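Local coordinates for sortase family protein (Clostridium perfringens, PDB 4D70), which is a class D sortase, a cysteine transpeptidase that probably cleaves a sorting signal in surface proteins and transfers them to an amino acceptor of the cell wall, at residues 66-71 and 125-130; 138-143 and 163-168; 168-171 and 176-179. All blocks are in the same frame, centred on the assembly; numbering follows the deposited sequence.

Interaction 1: residues 66-71 and 125-130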
# COMPACT_ATOMS: atom_id res chain seq x y z
N ILE A 66 2.07 8.03 -6.45
CA ILE A 66 3.36 7.78 -7.07
C ILE A 66 3.46 8.54 -8.39
O ILE A 66 2.97 8.09 -9.44
CB ILE A 66 3.57 6.30 -7.35
CG1 ILE A 66 3.19 5.47 -6.08
CG2 ILE A 66 4.97 6.09 -7.75
CD1 ILE A 66 3.30 4.00 -6.30
N GLU A 67 4.09 9.69 -8.32
CA GLU A 67 4.10 10.63 -9.43
C GLU A 67 4.68 9.98 -10.67
O GLU A 67 4.16 10.18 -11.75
CB GLU A 67 4.89 11.91 -9.08
CG GLU A 67 4.33 12.71 -7.90
CD GLU A 67 2.85 13.05 -8.04
OE1 GLU A 67 2.46 13.41 -9.19
OE2 GLU A 67 2.09 12.95 -7.00
N LYS A 68 5.72 9.17 -10.52
CA LYS A 68 6.46 8.64 -11.68
C LYS A 68 5.60 7.79 -12.60
O LYS A 68 5.84 7.78 -13.81
CB LYS A 68 7.65 7.88 -11.21
CG LYS A 68 8.53 7.25 -12.26
CD LYS A 68 9.72 8.11 -12.51
CE LYS A 68 10.77 7.39 -13.35
NZ LYS A 68 11.48 6.27 -12.72
N ILE A 69 4.57 7.16 -12.05
CA ILE A 69 3.68 6.31 -12.82
C ILE A 69 2.18 6.69 -12.76
O ILE A 69 1.34 5.90 -13.14
CB ILE A 69 3.86 4.83 -12.47
CG1 ILE A 69 3.64 4.58 -10.97
CG2 ILE A 69 5.27 4.42 -12.90
CD1 ILE A 69 3.60 3.10 -10.61
N GLY A 70 1.87 7.90 -12.32
CA GLY A 70 0.51 8.37 -12.33
C GLY A 70 -0.41 7.63 -11.41
O GLY A 70 -1.59 7.60 -11.65
N VAL A 71 0.10 7.03 -10.33
CA VAL A 71 -0.76 6.37 -9.39
C VAL A 71 -1.24 7.38 -8.35
O VAL A 71 -0.45 8.08 -7.73
CB VAL A 71 -0.05 5.22 -8.70
CG1 VAL A 71 -0.83 4.75 -7.50
CG2 VAL A 71 0.17 4.08 -9.67
N VAL A 125 14.97 2.77 -8.21
CA VAL A 125 15.55 3.13 -6.92
C VAL A 125 15.67 4.67 -6.87
O VAL A 125 16.09 5.31 -7.85
CB VAL A 125 16.95 2.52 -6.82
CG1 VAL A 125 17.77 3.22 -5.72
CG2 VAL A 125 16.85 1.00 -6.59
N GLY A 126 15.23 5.28 -5.78
CA GLY A 126 15.24 6.75 -5.69
C GLY A 126 13.92 7.42 -6.01
O GLY A 126 13.71 8.57 -5.62
N ASP A 127 12.98 6.71 -6.61
CA ASP A 127 11.66 7.28 -6.84
C ASP A 127 10.91 7.32 -5.55
O ASP A 127 11.15 6.50 -4.60
CB ASP A 127 10.86 6.48 -7.85
CG ASP A 127 11.39 6.64 -9.27
OD1 ASP A 127 12.09 7.63 -9.49
OD2 ASP A 127 11.17 5.73 -10.11
N GLU A 128 10.02 8.26 -5.47
CA GLU A 128 9.26 8.50 -4.25
C GLU A 128 7.83 7.92 -4.29
O GLU A 128 7.17 7.94 -5.34
CB GLU A 128 9.15 10.02 -4.02
CG GLU A 128 9.22 10.47 -2.58
CD GLU A 128 9.47 11.99 -2.46
OE1 GLU A 128 10.59 12.47 -2.68
OE2 GLU A 128 8.53 12.72 -2.19
N ILE A 129 7.38 7.45 -3.11
CA ILE A 129 6.05 6.99 -2.87
C ILE A 129 5.51 7.79 -1.68
O ILE A 129 6.04 7.72 -0.57
CB ILE A 129 5.96 5.48 -2.52
CG1 ILE A 129 6.49 4.59 -3.71
CG2 ILE A 129 4.55 5.06 -2.20
CD1 ILE A 129 6.88 3.21 -3.22
N LYS A 130 4.45 8.51 -1.93
CA LYS A 130 3.82 9.33 -0.90
C LYS A 130 2.57 8.66 -0.33
O LYS A 130 1.68 8.27 -1.05
CB LYS A 130 3.47 10.71 -1.49
CG LYS A 130 2.79 11.68 -0.50
CD LYS A 130 2.10 12.83 -1.23
CE LYS A 130 3.06 13.79 -1.86
NZ LYS A 130 2.25 14.72 -2.70
O HOH W 1 5.35 10.32 -5.75
O HOH W 2 7.42 8.73 -8.08
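Lys-68 and Asp-127 meet at about a right angle, the lysine chain passing across the carboxylate before its ammonium end turns in to one oxygen. NZ of Lys-68 is 2.7 Å from OD2 of Asp-127, a salt bridge made on the syn side of that oxygen, 19° out of the carboxylate plane. The chain bends at chi2 and again at chi4 (-69°), and the last bend turns NZ in to OD2. Lysine suits the place because its long tail spans a backbone gap that has widened to 7.2 Å between the CA atoms of Lys-68 and Asp-127. NZ also bonds Gln-124 OE1 and the carbonyl of Lys-122, while OD2 accepts from Gln-124 N, so the pair fastens the stretch before Asp-127 as well.

Ile-66 and Ile-129 behave differently: their side chains lie alongside each other and point the same way into the core, CG1 of Ile-66 resting 4.1 Å from CG2 of Ile-129. Two waters bridge the backbones between the two pairs. Both donate to Glu-128 O, one accepting from Glu-67 N and the other from Lys-68 N, the amides at the start of a short 3-10 turn. That turn ends in a G1 beta bulge, in which Gly-70, with positive phi, and Val-71 both face Ile-66.

The bulged turn joins strands 60-66 and 71-77. Strand 128-132 runs antiparallel to 60-66 and, on its other side, to 137-148; Leu-123 packs against Ile-66, and Met-165 and Ile-167 of strand 163-171 lie against Ile-129.

Interaction 2: residues 138-143 and 163-168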
# COMPACT_ATOMS: atom_id res chain seq x y z
N PHE A 138 3.56 10.87 4.63
CA PHE A 138 4.82 10.12 4.74
C PHE A 138 5.45 9.94 3.37
O PHE A 138 4.78 9.52 2.43
CB PHE A 138 4.55 8.76 5.38
CG PHE A 138 4.08 8.85 6.80
CD1 PHE A 138 4.95 9.32 7.79
CD2 PHE A 138 2.76 8.50 7.14
CE1 PHE A 138 4.51 9.45 9.09
CE2 PHE A 138 2.35 8.58 8.46
CZ PHE A 138 3.22 9.05 9.44
N GLN A 139 6.73 10.29 3.25
CA GLN A 139 7.43 10.14 2.00
C GLN A 139 8.38 8.98 2.09
O GLN A 139 9.25 8.99 2.93
CB GLN A 139 8.25 11.38 1.71
CG GLN A 139 7.38 12.61 1.54
CD GLN A 139 6.62 12.56 0.25
OE1 GLN A 139 6.81 11.65 -0.56
NE2 GLN A 139 5.78 13.54 0.02
N TYR A 140 8.19 7.98 1.25
CA TYR A 140 9.12 6.83 1.19
C TYR A 140 9.91 6.85 -0.11
O TYR A 140 9.42 7.29 -1.19
CB TYR A 140 8.35 5.51 1.30
CG TYR A 140 7.70 5.20 2.61
CD1 TYR A 140 6.42 5.60 2.86
CD2 TYR A 140 8.30 4.37 3.54
CE1 TYR A 140 5.76 5.24 4.03
CE2 TYR A 140 7.68 4.01 4.71
CZ TYR A 140 6.39 4.43 4.94
OH TYR A 140 5.77 4.12 6.10
N GLU A 141 11.16 6.44 -0.01
CA GLU A 141 12.05 6.40 -1.13
C GLU A 141 12.46 4.94 -1.43
O GLU A 141 13.05 4.28 -0.59
CB GLU A 141 13.33 7.18 -0.86
CG GLU A 141 14.19 7.28 -2.11
CD GLU A 141 15.54 8.06 -1.84
OE1 GLU A 141 15.77 8.42 -0.69
OE2 GLU A 141 16.36 8.34 -2.75
N ILE A 142 12.22 4.51 -2.65
CA ILE A 142 12.55 3.18 -3.09
C ILE A 142 14.00 2.89 -3.04
O ILE A 142 14.89 3.69 -3.53
CB ILE A 142 12.02 2.92 -4.54
CG1 ILE A 142 10.50 3.12 -4.59
CG2 ILE A 142 12.44 1.56 -5.08
CD1 ILE A 142 9.97 2.95 -6.04
N ASN A 143 14.32 1.81 -2.33
CA ASN A 143 15.73 1.46 -2.22
C ASN A 143 16.04 0.01 -2.57
O ASN A 143 17.19 -0.35 -2.57
CB ASN A 143 16.30 1.74 -0.85
CG ASN A 143 15.60 0.94 0.24
OD1 ASN A 143 14.50 0.40 0.07
ND2 ASN A 143 16.20 0.96 1.40
N LYS A 163 11.88 2.07 9.30
CA LYS A 163 10.54 2.44 8.90
C LYS A 163 10.53 2.31 7.41
O LYS A 163 11.14 3.13 6.72
CB LYS A 163 10.20 3.91 9.33
CG LYS A 163 10.10 4.10 10.87
CD LYS A 163 9.88 5.56 11.24
CE LYS A 163 9.76 5.89 12.74
NZ LYS A 163 8.47 5.31 13.15
N THR A 164 9.89 1.25 6.90
CA THR A 164 9.94 0.89 5.50
C THR A 164 8.60 0.50 5.02
O THR A 164 7.63 0.49 5.77
CB THR A 164 10.89 -0.33 5.23
OG1 THR A 164 10.38 -1.51 5.89
CG2 THR A 164 12.27 -0.07 5.71
N MET A 165 8.51 0.33 3.70
CA MET A 165 7.29 -0.12 3.11
C MET A 165 7.60 -1.04 1.97
O MET A 165 8.73 -1.11 1.50
CB MET A 165 6.33 0.99 2.62
CG MET A 165 6.80 1.80 1.43
SD MET A 165 5.50 2.84 0.76
CE MET A 165 4.44 1.63 -0.01
N THR A 166 6.56 -1.79 1.56
CA THR A 166 6.72 -2.87 0.57
C THR A 166 5.49 -2.91 -0.30
O THR A 166 4.39 -2.78 0.20
CB THR A 166 6.85 -4.27 1.25
OG1 THR A 166 8.02 -4.29 2.10
CG2 THR A 166 7.04 -5.43 0.20
N ILE A 167 5.69 -3.03 -1.61
CA ILE A 167 4.60 -3.26 -2.57
C ILE A 167 4.82 -4.60 -3.23
O ILE A 167 5.90 -4.87 -3.70
CB ILE A 167 4.56 -2.18 -3.66
CG1 ILE A 167 4.48 -0.79 -3.02
CG2 ILE A 167 3.38 -2.46 -4.61
CD1 ILE A 167 4.20 0.35 -3.97
N VAL A 168 3.84 -5.46 -3.18
CA VAL A 168 3.89 -6.78 -3.79
C VAL A 168 2.92 -6.88 -4.97
O VAL A 168 1.71 -6.68 -4.80
CB VAL A 168 3.44 -7.86 -2.76
CG1 VAL A 168 3.59 -9.29 -3.34
CG2 VAL A 168 4.27 -7.72 -1.51
O HOH W 3 6.93 2.44 7.72
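Strand segments 138-143 and 163-168 cross at -67° without pairing, their axes 7.8 Å apart at closest approach and the CA atoms of Tyr-140 and Thr-164 the nearest across them, so the contact rests on the Tyr-140 ring against Met-165 and the Thr-164 backbone.

Tyr-140 carries most of the contact from its strand. Met-165 lies obliquely over one face of its ring: the SD atom of Met-165 is 3.9 Å from the centroid of the Tyr-140 ring, 25° off the normal, and CG of Met-165 sits 3.8 Å from the same centroid, giving a Met-aromatic contact with a CH-pi contact beside it. CG of Met-165 stands between its own backbone N and carbonyl carbon (chi1 69°), and a chi2 near anti then carries the sulfur over the CD1 side of the ring. A flexible, polarisable thioether is well matched to a flat aromatic face in a buried setting.

The two strands are not neighbours in the curled mixed sheet; strand 176-184 separates them, pairing with both. The contact therefore joins parts of the sheet brought together by its curvature, as expected of the beta-barrel fold of sortases. Residues 166-170 read Thr-Ile-Val-Thr-Cys, closely resembling the family's TLxTC signature with Ile for Leu, so Met-165 lies immediately before that motif.

Farther along the ring, CE2 of Tyr-140 passes 3.6 Å from C of Thr-164. The hydroxyl beyond it is polar and buried but well provided for: OH of Tyr-140 donates to a water 2.6 Å away, which in turn donates to Thr-164 O at 2.8 Å, and it accepts from Gly-98 N. That water lies in the ring plane, at its edge. The end of the Lys-163 side chain leads away from the tyrosine, and its NZ bonds Gly-98 O and Asn-100 OD1.

Interaction 3: residues 168-171 and 176-179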
# COMPACT_ATOMS: atom_id res chain seq x y z
N VAL A 168 3.84 -5.46 -3.18
CA VAL A 168 3.89 -6.78 -3.79
C VAL A 168 2.92 -6.88 -4.97
O VAL A 168 1.71 -6.68 -4.80
CB VAL A 168 3.44 -7.86 -2.76
CG1 VAL A 168 3.59 -9.29 -3.34
CG2 VAL A 168 4.27 -7.72 -1.51
N THR A 169 3.46 -7.19 -6.15
CA THR A 169 2.66 -7.46 -7.35
C THR A 169 3.21 -8.72 -7.97
O THR A 169 4.09 -9.36 -7.41
CB THR A 169 2.75 -6.30 -8.38
OG1 THR A 169 4.13 -5.98 -8.70
CG2 THR A 169 2.10 -5.07 -7.86
N CYS A 170 2.68 -9.13 -9.13
CA CYS A 170 3.15 -10.30 -9.85
C CYS A 170 4.02 -9.94 -11.05
O CYS A 170 3.90 -8.88 -11.63
CB CYS A 170 1.93 -11.13 -10.40
SG CYS A 170 0.88 -11.69 -9.07
N THR A 171 4.81 -10.90 -11.47
CA THR A 171 5.56 -10.79 -12.69
C THR A 171 5.81 -12.18 -13.27
O THR A 171 5.46 -13.20 -12.66
CB THR A 171 6.86 -9.99 -12.48
OG1 THR A 171 7.44 -9.70 -13.76
CG2 THR A 171 7.88 -10.76 -11.62
N ASP A 176 5.81 -15.30 -10.58
CA ASP A 176 6.74 -14.77 -9.56
C ASP A 176 6.12 -13.50 -8.99
O ASP A 176 5.08 -13.03 -9.41
CB ASP A 176 8.06 -14.41 -10.23
CG ASP A 176 8.75 -15.60 -10.83
OD1 ASP A 176 8.73 -16.70 -10.25
OD2 ASP A 176 9.36 -15.42 -11.87
N ARG A 177 6.76 -13.01 -7.95
CA ARG A 177 6.34 -11.80 -7.27
C ARG A 177 7.34 -10.71 -7.47
O ARG A 177 8.54 -10.94 -7.35
CB ARG A 177 6.13 -12.05 -5.77
CG ARG A 177 5.02 -13.08 -5.49
CD ARG A 177 3.69 -12.66 -6.08
NE ARG A 177 2.63 -13.69 -5.97
CZ ARG A 177 2.21 -14.48 -6.96
NH1 ARG A 177 2.75 -14.45 -8.19
NH2 ARG A 177 1.23 -15.33 -6.73
N TYR A 178 6.85 -9.53 -7.78
CA TYR A 178 7.70 -8.38 -8.03
C TYR A 178 7.54 -7.53 -6.77
O TYR A 178 6.42 -7.18 -6.35
CB TYR A 178 7.20 -7.63 -9.25
CG TYR A 178 8.11 -6.53 -9.75
CD1 TYR A 178 9.10 -6.80 -10.67
CD2 TYR A 178 7.93 -5.22 -9.35
CE1 TYR A 178 9.92 -5.79 -11.15
CE2 TYR A 178 8.78 -4.19 -9.82
CZ TYR A 178 9.73 -4.47 -10.73
OH TYR A 178 10.54 -3.47 -11.19
N ILE A 179 8.66 -7.22 -6.15
CA ILE A 179 8.74 -6.55 -4.86
C ILE A 179 9.43 -5.20 -4.98
O ILE A 179 10.54 -5.10 -5.42
CB ILE A 179 9.54 -7.41 -3.87
CG1 ILE A 179 9.05 -8.90 -3.87
CG2 ILE A 179 9.50 -6.81 -2.48
CD1 ILE A 179 7.58 -9.07 -3.56
O HOH W 4 5.65 -4.60 -6.78
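Cys-170 and Arg-177 form the closest backbone pair of this antiparallel hairpin, their CA atoms only 4.4 Å apart at a non-hydrogen-bonded position. Their side chains set out diverging, but a bend at chi2 (-58°) brings the guanidinium back beneath the sulfur: SG of Cys-170 stands over one face of the group, 3.4 Å from NH1 of Arg-177. NH1 in turn donates, in the guanidinium plane, to Asp-176 O at 3.0 Å; Thr-171 N reaches the same oxygen from the opposite face. A further bond from NH1 to Gly-174 O helps fix the group's rotation. Cys-170 ends the TLxTC-like signature and Arg-177 faces it from the next strand, consistent with the nucleophile and active-site arginine of sortases.

The buried face goes on with Val-168 and Ile-179, branched residues side by side, CG1 of Val-168 4.0 Å from CD1 of Ile-179. Thr-169 and Tyr-178 exchange both backbone bonds, as do Thr-171 and Asp-176.

On the other face Thr-169 and Tyr-178 pack closely, OG1 of Thr-169 lying 3.5 Å from CB of Tyr-178. A water bridges that OG1, at 2.8 Å, to Tyr-178 O, sitting at the edge of the Tyr-178 ring, in its plane. The partly exposed end is looser: CG2 of Thr-171 comes no nearer to Asp-176 than 3.9 Å, at its CB. Asp-176 turns to Asn-172 in the connecting loop.

Strand 101-109 flanks the hairpin beside Val-168, its His-108 touching Val-168, Cys-170 and Arg-177, while strand 137-148 pairs with 176-184 on the far side.

Overall arrangement
The three contacts all lie on one curled sheet, with interaction 3 at the probable active site. Interactions 1 and 2, with centres about 10 Å apart, are joined by the pairing of strands 128-132 and 137-148: Ile-129 N lies 2.8 Å from Tyr-140 O, and Gly-126 N lies 2.8 Å from Ile-142 O. Interactions 2 and 3 share Val-168 on strand 163-171, although their centres are about 15 Å apart; CG2 of Thr-166 also packs 3.9 Å from CG2 of Ile-179. Interaction 1 does not touch interaction 3, their nearest atoms being about 8 Å apart. Interaction 3 alone contains Cys-170 and Arg-177, which with His-108 resemble the sortase catalytic set.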